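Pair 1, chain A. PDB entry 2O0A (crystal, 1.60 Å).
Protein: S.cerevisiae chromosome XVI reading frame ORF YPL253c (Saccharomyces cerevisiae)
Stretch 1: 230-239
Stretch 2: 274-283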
# COMPACT_ATOMS: atom_id res chain seq x y z
N ASN A 230 -3.35 11.18 6.10
CA ASN A 230 -3.52 12.64 6.10
C ASN A 230 -2.21 13.34 5.77
O ASN A 230 -1.14 12.71 5.81
CB ASN A 230 -4.16 13.12 7.42
CG ASN A 230 -3.41 12.65 8.65
OD1 ASN A 230 -4.02 12.11 9.58
ND2 ASN A 230 -2.10 12.87 8.68
N LEU A 231 -2.27 14.63 5.39
CA LEU A 231 -1.08 15.33 4.90
C LEU A 231 0.03 15.38 5.93
O LEU A 231 1.21 15.22 5.59
CB LEU A 231 -1.39 16.76 4.40
CG LEU A 231 -0.18 17.47 3.77
CD1 LEU A 231 0.26 16.84 2.45
CD2 LEU A 231 -0.43 18.96 3.57
N LYS A 232 -0.33 15.60 7.19
CA LYS A 232 0.68 15.64 8.25
C LYS A 232 1.48 14.35 8.31
O LYS A 232 2.71 14.38 8.37
CB LYS A 232 0.05 15.93 9.61
CG LYS A 232 0.15 17.40 10.03
CD LYS A 232 -0.16 17.56 11.52
CE LYS A 232 1.11 17.58 12.38
NZ LYS A 232 1.73 16.23 12.54
N SER A 233 0.77 13.21 8.24
CA SER A 233 1.41 11.90 8.29
C SER A 233 2.33 11.73 7.09
O SER A 233 3.47 11.28 7.22
CB SER A 233 0.36 10.78 8.33
OG SER A 233 -0.50 10.90 9.47
N ILE A 234 1.85 12.12 5.91
CA ILE A 234 2.63 12.02 4.68
C ILE A 234 3.92 12.86 4.75
O ILE A 234 4.97 12.45 4.26
CB ILE A 234 1.79 12.43 3.46
CG1 ILE A 234 0.68 11.39 3.23
CG2 ILE A 234 2.65 12.58 2.22
CD1 ILE A 234 -0.46 11.89 2.35
N GLU A 235 3.80 14.04 5.36
CA GLU A 235 4.93 14.95 5.51
C GLU A 235 5.95 14.42 6.50
O GLU A 235 7.16 14.60 6.30
CB GLU A 235 4.44 16.32 5.96
CG GLU A 235 3.72 17.08 4.87
CD GLU A 235 3.16 18.39 5.36
OE1 GLU A 235 2.95 18.54 6.59
OE2 GLU A 235 2.90 19.27 4.51
N GLN A 236 5.46 13.74 7.54
CA GLN A 236 6.34 13.06 8.50
C GLN A 236 7.14 11.97 7.79
O GLN A 236 8.35 11.87 7.98
CB GLN A 236 5.53 12.51 9.67
CG GLN A 236 6.34 12.33 10.95
CD GLN A 236 5.47 12.13 12.18
OE1 GLN A 236 5.74 11.25 13.00
NE2 GLN A 236 4.43 12.94 12.32
N PHE A 237 6.48 11.20 6.93
CA PHE A 237 7.17 10.24 6.07
C PHE A 237 8.24 10.94 5.24
O PHE A 237 9.40 10.52 5.18
CB PHE A 237 6.16 9.51 5.18
CG PHE A 237 6.72 8.93 3.91
CD1 PHE A 237 7.66 7.90 3.93
CD2 PHE A 237 6.29 9.41 2.67
CE1 PHE A 237 8.16 7.36 2.74
CE2 PHE A 237 6.78 8.88 1.49
CZ PHE A 237 7.72 7.85 1.51
N ASP A 238 7.86 12.04 4.59
CA ASP A 238 8.79 12.75 3.72
C ASP A 238 10.01 13.27 4.49
O ASP A 238 11.14 13.10 4.04
CB ASP A 238 8.08 13.92 3.04
CG ASP A 238 8.98 14.65 2.07
OD1 ASP A 238 9.26 14.08 1.00
OD2 ASP A 238 9.42 15.78 2.38
N LYS A 239 9.74 13.91 5.63
CA LYS A 239 10.79 14.45 6.50
C LYS A 239 11.68 13.36 7.04
O LYS A 239 12.91 13.45 6.96
CB LYS A 239 10.18 15.22 7.67
CG LYS A 239 10.24 16.73 7.55
CD LYS A 239 9.72 17.40 8.81
CE LYS A 239 8.21 17.24 8.94
NZ LYS A 239 7.67 18.07 10.05
N LYS A 274 -6.16 20.50 -3.13
CA LYS A 274 -5.27 21.34 -2.32
C LYS A 274 -3.94 20.65 -2.00
O LYS A 274 -2.92 21.30 -1.88
CB LYS A 274 -5.96 21.86 -1.06
CG LYS A 274 -6.31 20.82 -0.03
CD LYS A 274 -6.83 21.50 1.23
CE LYS A 274 -6.59 20.65 2.45
NZ LYS A 274 -6.49 21.47 3.69
N ASN A 275 -3.96 19.32 -1.94
CA ASN A 275 -2.76 18.56 -1.58
C ASN A 275 -2.04 17.85 -2.72
O ASN A 275 -0.97 17.28 -2.51
CB ASN A 275 -3.10 17.56 -0.46
CG ASN A 275 -3.56 18.24 0.81
OD1 ASN A 275 -4.49 17.78 1.47
ND2 ASN A 275 -2.92 19.35 1.15
N VAL A 276 -2.58 17.93 -3.93
CA VAL A 276 -2.03 17.15 -5.03
C VAL A 276 -0.57 17.49 -5.38
O VAL A 276 0.21 16.59 -5.64
CB VAL A 276 -2.96 17.16 -6.27
CG1 VAL A 276 -2.91 18.51 -7.01
CG2 VAL A 276 -2.63 15.99 -7.22
N ASN A 277 -0.20 18.77 -5.35
CA ASN A 277 1.15 19.14 -5.76
C ASN A 277 2.26 18.59 -4.85
O ASN A 277 3.32 18.17 -5.34
CB ASN A 277 1.24 20.66 -5.98
CG ASN A 277 0.29 21.16 -7.08
OD1 ASN A 277 -0.20 20.38 -7.90
ND2 ASN A 277 0.04 22.46 -7.10
N LYS A 278 2.01 18.56 -3.54
CA LYS A 278 2.92 17.98 -2.56
C LYS A 278 3.08 16.48 -2.78
O LYS A 278 4.19 15.95 -2.76
CB LYS A 278 2.42 18.26 -1.15
CG LYS A 278 2.67 19.69 -0.68
CD LYS A 278 3.84 19.75 0.26
CE LYS A 278 3.69 20.88 1.28
NZ LYS A 278 3.59 22.23 0.65
N LEU A 279 1.95 15.80 -3.01
CA LEU A 279 1.97 14.36 -3.28
C LEU A 279 2.70 14.04 -4.59
O LEU A 279 3.44 13.05 -4.67
CB LEU A 279 0.56 13.74 -3.21
CG LEU A 279 0.08 13.26 -1.82
CD1 LEU A 279 0.06 14.35 -0.75
CD2 LEU A 279 -1.29 12.54 -1.87
N LEU A 280 2.54 14.89 -5.61
CA LEU A 280 3.33 14.71 -6.83
C LEU A 280 4.83 14.86 -6.54
O LEU A 280 5.63 14.06 -6.98
CB LEU A 280 2.88 15.67 -7.93
CG LEU A 280 1.47 15.44 -8.48
CD1 LEU A 280 1.06 16.63 -9.33
CD2 LEU A 280 1.41 14.13 -9.29
N THR A 281 5.20 15.88 -5.77
CA THR A 281 6.61 16.04 -5.39
C THR A 281 7.17 14.81 -4.68
O THR A 281 8.27 14.34 -4.97
CB THR A 281 6.81 17.32 -4.56
OG1 THR A 281 6.48 18.44 -5.37
CG2 THR A 281 8.27 17.44 -4.07
N ILE A 282 6.40 14.26 -3.75
CA ILE A 282 6.81 13.08 -3.00
C ILE A 282 6.97 11.89 -3.92
O ILE A 282 7.93 11.12 -3.78
CB ILE A 282 5.85 12.81 -1.83
CG1 ILE A 282 5.96 13.98 -0.84
CG2 ILE A 282 6.19 11.48 -1.14
CD1 ILE A 282 4.97 13.97 0.28
N SER A 283 6.07 11.77 -4.89
CA SER A 283 6.14 10.68 -5.86
C SER A 283 7.47 10.69 -6.60
O SER A 283 8.03 9.63 -6.92
CB SER A 283 4.94 10.72 -6.82
OG SER A 283 5.10 11.70 -7.84

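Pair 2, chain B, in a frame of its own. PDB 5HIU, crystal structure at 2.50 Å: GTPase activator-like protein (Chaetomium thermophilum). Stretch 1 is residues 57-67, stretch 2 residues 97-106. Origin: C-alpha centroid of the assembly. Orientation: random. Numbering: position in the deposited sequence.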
# COMPACT_ATOMS: atom_id res chain seq x y z
N PRO B 57 -18.04 -23.11 -29.36
CA PRO B 57 -18.93 -22.34 -28.51
C PRO B 57 -19.17 -22.98 -27.15
O PRO B 57 -19.68 -24.10 -27.05
CB PRO B 57 -20.23 -22.31 -29.30
CG PRO B 57 -20.22 -23.57 -30.07
CD PRO B 57 -18.78 -23.83 -30.41
N VAL B 58 -18.81 -22.25 -26.11
CA VAL B 58 -18.94 -22.76 -24.76
C VAL B 58 -20.29 -22.41 -24.14
O VAL B 58 -20.61 -22.86 -23.05
CB VAL B 58 -17.78 -22.25 -23.87
CG1 VAL B 58 -16.44 -22.46 -24.59
CG2 VAL B 58 -17.97 -20.80 -23.45
N HIS B 59 -21.10 -21.62 -24.84
CA HIS B 59 -22.30 -21.05 -24.23
C HIS B 59 -23.29 -22.06 -23.65
O HIS B 59 -23.77 -21.88 -22.53
CB HIS B 59 -23.03 -20.15 -25.21
CG HIS B 59 -24.05 -19.27 -24.57
ND1 HIS B 59 -23.80 -18.57 -23.41
CD2 HIS B 59 -25.31 -18.95 -24.94
CE1 HIS B 59 -24.86 -17.86 -23.09
NE2 HIS B 59 -25.79 -18.07 -24.00
N ALA B 60 -23.64 -23.09 -24.42
CA ALA B 60 -24.62 -24.08 -23.96
C ALA B 60 -24.00 -25.02 -22.92
O ALA B 60 -24.66 -25.49 -22.00
CB ALA B 60 -25.16 -24.86 -25.14
N ILE B 61 -22.70 -25.26 -23.08
CA ILE B 61 -21.91 -25.95 -22.07
C ILE B 61 -21.97 -25.18 -20.74
O ILE B 61 -22.08 -25.77 -19.68
CB ILE B 61 -20.46 -26.14 -22.55
CG1 ILE B 61 -20.39 -27.10 -23.75
CG2 ILE B 61 -19.59 -26.69 -21.43
CD1 ILE B 61 -19.10 -27.04 -24.54
N TRP B 62 -21.88 -23.85 -20.80
CA TRP B 62 -21.91 -23.06 -19.59
C TRP B 62 -23.22 -23.33 -18.87
O TRP B 62 -23.22 -23.63 -17.69
CB TRP B 62 -21.80 -21.57 -19.90
CG TRP B 62 -21.80 -20.73 -18.67
CD1 TRP B 62 -22.90 -20.22 -18.02
CD2 TRP B 62 -20.66 -20.32 -17.91
NE1 TRP B 62 -22.50 -19.51 -16.91
CE2 TRP B 62 -21.14 -19.56 -16.81
CE3 TRP B 62 -19.28 -20.50 -18.05
CZ2 TRP B 62 -20.28 -18.99 -15.87
CZ3 TRP B 62 -18.43 -19.94 -17.10
CH2 TRP B 62 -18.94 -19.18 -16.04
N HIS B 63 -24.32 -23.25 -19.61
CA HIS B 63 -25.63 -23.35 -19.00
C HIS B 63 -25.88 -24.74 -18.48
O HIS B 63 -26.46 -24.93 -17.40
CB HIS B 63 -26.71 -23.02 -20.01
CG HIS B 63 -26.58 -21.67 -20.61
ND1 HIS B 63 -25.97 -20.62 -19.97
CD2 HIS B 63 -27.00 -21.19 -21.81
CE1 HIS B 63 -26.00 -19.55 -20.75
NE2 HIS B 63 -26.62 -19.87 -21.87
N ALA B 64 -25.45 -25.72 -19.25
CA ALA B 64 -25.57 -27.10 -18.80
C ALA B 64 -25.02 -27.26 -17.38
O ALA B 64 -25.63 -27.93 -16.56
CB ALA B 64 -24.85 -28.02 -19.78
N ALA B 65 -23.88 -26.62 -17.09
CA ALA B 65 -23.06 -26.91 -15.90
C ALA B 65 -23.20 -25.97 -14.73
O ALA B 65 -22.91 -26.37 -13.62
CB ALA B 65 -21.60 -26.96 -16.31
N LYS B 66 -23.59 -24.71 -14.98
CA LYS B 66 -23.52 -23.67 -13.95
C LYS B 66 -24.19 -24.00 -12.62
O LYS B 66 -23.74 -23.54 -11.56
CB LYS B 66 -24.03 -22.33 -14.47
CG LYS B 66 -25.47 -22.31 -14.94
CD LYS B 66 -25.69 -21.09 -15.82
CE LYS B 66 -27.04 -21.08 -16.50
NZ LYS B 66 -27.91 -20.03 -15.91
N ASP B 67 -25.25 -24.80 -12.65
CA ASP B 67 -25.93 -25.23 -11.42
C ASP B 67 -25.07 -26.11 -10.52
O ASP B 67 -25.26 -26.10 -9.30
CB ASP B 67 -27.23 -25.97 -11.75
CG ASP B 67 -26.99 -27.28 -12.44
OD1 ASP B 67 -26.78 -28.30 -11.75
OD2 ASP B 67 -26.98 -27.30 -13.68
N LEU B 97 -23.17 -9.68 -23.40
CA LEU B 97 -24.24 -10.20 -22.58
C LEU B 97 -23.87 -11.57 -22.03
O LEU B 97 -24.31 -11.94 -20.94
CB LEU B 97 -25.53 -10.32 -23.39
CG LEU B 97 -26.79 -10.73 -22.60
CD1 LEU B 97 -27.32 -9.54 -21.81
CD2 LEU B 97 -27.86 -11.30 -23.51
N GLU B 98 -23.07 -12.32 -22.79
CA GLU B 98 -22.60 -13.65 -22.37
C GLU B 98 -21.55 -13.51 -21.25
O GLU B 98 -21.58 -14.27 -20.26
CB GLU B 98 -22.05 -14.45 -23.56
CG GLU B 98 -23.15 -15.07 -24.42
CD GLU B 98 -22.67 -15.63 -25.77
OE1 GLU B 98 -21.63 -15.17 -26.30
OE2 GLU B 98 -23.37 -16.51 -26.32
N ARG B 99 -20.64 -12.55 -21.40
CA ARG B 99 -19.68 -12.24 -20.34
C ARG B 99 -20.38 -11.80 -19.08
O ARG B 99 -19.92 -12.09 -17.97
CB ARG B 99 -18.72 -11.14 -20.79
CG ARG B 99 -17.70 -11.61 -21.81
CD ARG B 99 -16.91 -10.44 -22.30
NE ARG B 99 -16.21 -9.81 -21.18
CZ ARG B 99 -15.08 -10.27 -20.67
NH1 ARG B 99 -14.49 -11.36 -21.16
NH2 ARG B 99 -14.53 -9.64 -19.65
N SER B 100 -21.49 -11.10 -19.22
CA SER B 100 -22.20 -10.64 -18.06
C SER B 100 -22.77 -11.81 -17.30
O SER B 100 -22.85 -11.78 -16.08
CB SER B 100 -23.30 -9.66 -18.43
OG SER B 100 -23.44 -8.71 -17.40
N GLU B 101 -23.16 -12.85 -18.00
CA GLU B 101 -23.80 -13.97 -17.36
C GLU B 101 -22.79 -14.86 -16.69
O GLU B 101 -23.04 -15.49 -15.65
CB GLU B 101 -24.61 -14.75 -18.38
CG GLU B 101 -25.61 -15.70 -17.75
CD GLU B 101 -26.56 -16.28 -18.77
OE1 GLU B 101 -27.09 -15.50 -19.63
OE2 GLU B 101 -26.78 -17.51 -18.68
N TYR B 102 -21.61 -14.92 -17.29
CA TYR B 102 -20.53 -15.63 -16.68
C TYR B 102 -20.10 -14.93 -15.39
O TYR B 102 -19.97 -15.56 -14.34
CB TYR B 102 -19.37 -15.76 -17.68
CG TYR B 102 -19.75 -16.44 -19.00
CD1 TYR B 102 -20.88 -17.26 -19.10
CD2 TYR B 102 -18.97 -16.28 -20.13
CE1 TYR B 102 -21.21 -17.86 -20.30
CE2 TYR B 102 -19.29 -16.88 -21.32
CZ TYR B 102 -20.40 -17.67 -21.40
OH TYR B 102 -20.71 -18.26 -22.58
N PHE B 103 -19.94 -13.62 -15.43
CA PHE B 103 -19.54 -12.91 -14.22
C PHE B 103 -20.50 -13.17 -13.04
O PHE B 103 -20.09 -13.41 -11.93
CB PHE B 103 -19.40 -11.42 -14.52
CG PHE B 103 -19.15 -10.58 -13.31
CD1 PHE B 103 -17.86 -10.36 -12.86
CD2 PHE B 103 -20.21 -9.99 -12.63
CE1 PHE B 103 -17.62 -9.57 -11.75
CE2 PHE B 103 -19.97 -9.20 -11.52
CZ PHE B 103 -18.68 -8.98 -11.08
N HIS B 104 -21.80 -13.11 -13.28
CA HIS B 104 -22.74 -13.28 -12.18
C HIS B 104 -22.81 -14.70 -11.68
O HIS B 104 -23.02 -14.93 -10.48
CB HIS B 104 -24.09 -12.75 -12.58
CG HIS B 104 -24.08 -11.27 -12.75
ND1 HIS B 104 -24.18 -10.65 -13.98
CD2 HIS B 104 -23.91 -10.27 -11.85
CE1 HIS B 104 -24.11 -9.35 -13.83
NE2 HIS B 104 -23.95 -9.09 -12.54
N THR B 105 -22.63 -15.66 -12.59
CA THR B 105 -22.52 -17.05 -12.22
C THR B 105 -21.28 -17.27 -11.34
O THR B 105 -21.36 -17.88 -10.27
CB THR B 105 -22.39 -17.93 -13.48
OG1 THR B 105 -23.55 -17.81 -14.28
CG2 THR B 105 -22.17 -19.40 -13.13
N LEU B 106 -20.13 -16.80 -11.79
CA LEU B 106 -18.89 -17.09 -11.09
C LEU B 106 -18.70 -16.29 -9.79
O LEU B 106 -17.96 -16.74 -8.93
CB LEU B 106 -17.69 -16.92 -12.01
CG LEU B 106 -17.16 -15.50 -12.24
CD1 LEU B 106 -16.20 -15.02 -11.14
CD2 LEU B 106 -16.48 -15.44 -13.60

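Both pairs set two helices side by side, running in nearly the same direction. The axes approach to 11.3 Å at 27° in pair 1 and to 11.7 Å at 25° in pair 2, and 14 central residues superpose with an RMSD of 0.5 Å. That is a wide spacing, so side chains rather than backbones must fill the gap, and the two proteins fill it in different ways.

The central match is Ile A234 with Trp B62 and Leu A279 with Tyr B102. In pair 1 the filling is aliphatic: Ile A234 CD1 lies 4.0 Å from Leu A279 CD1, and Leu A231 CD1 lies 4.1 Å from the same methyl, so one leucine branch meets two residues a helical turn apart. In pair 2 two rings take this space. Trp B62 CE2 comes within 3.3 Å of Tyr B102 CD1, the six-membered ring of Trp B62 and the ring of Tyr B102 have centroids 4.2 Å apart, and their planes are inclined by 39°. Tyr B102 CB also sits over the indole face.

One turn earlier, Leu A231 matches His B59, both with chi1 in the t well, and Asn A275 matches Glu B98. Leu A231 packs against the side chain of Asn A275. His B59 instead lies with one face against the Glu B98 side chain, while its ND1 donates a hydrogen bond to Tyr B102 OH at 3.2 Å. The tyrosine thus reaches back along the interface to a polar partner, which Leu A279 cannot offer.

At the other end Ile A282 matches Thr B105. The isoleucine, the most heavily covered residue of pair 1, sends CD1 to within 3.3 Å of Ile A234 CG2 and CG2 to 3.7 Å from the ring edge of Phe A237 at CE2. Phe A237 falls on Ala B65, which makes no contact across pair 2; there Trp B62 reaches the threonine itself, through a weak hydrogen bond from NE1 to Thr B105 OG1 at 3.3 Å. Asp A238 and Lys B66 both flank this position: Asp A238 OD1 is 3.8 Å from Ile A282 CG1, and Lys B66 CB is 3.7 Å from Thr B105 CG2.

At Glu A235 and His B63, opposite Lys A278 and Glu B101, charge enters. Glu A235 OE2 approaches Lys A278 CE at 3.7 Å, whereas His B63 CE1 lies 3.0 Å from Glu B101 OE2. The same Glu B101 OE2 also makes a long salt bridge of 3.9 Å to Lys B66 NZ, from the residue that matches Asp A238. The rule is that one spacing admits either interlocked methyls or tilted rings with polar ends.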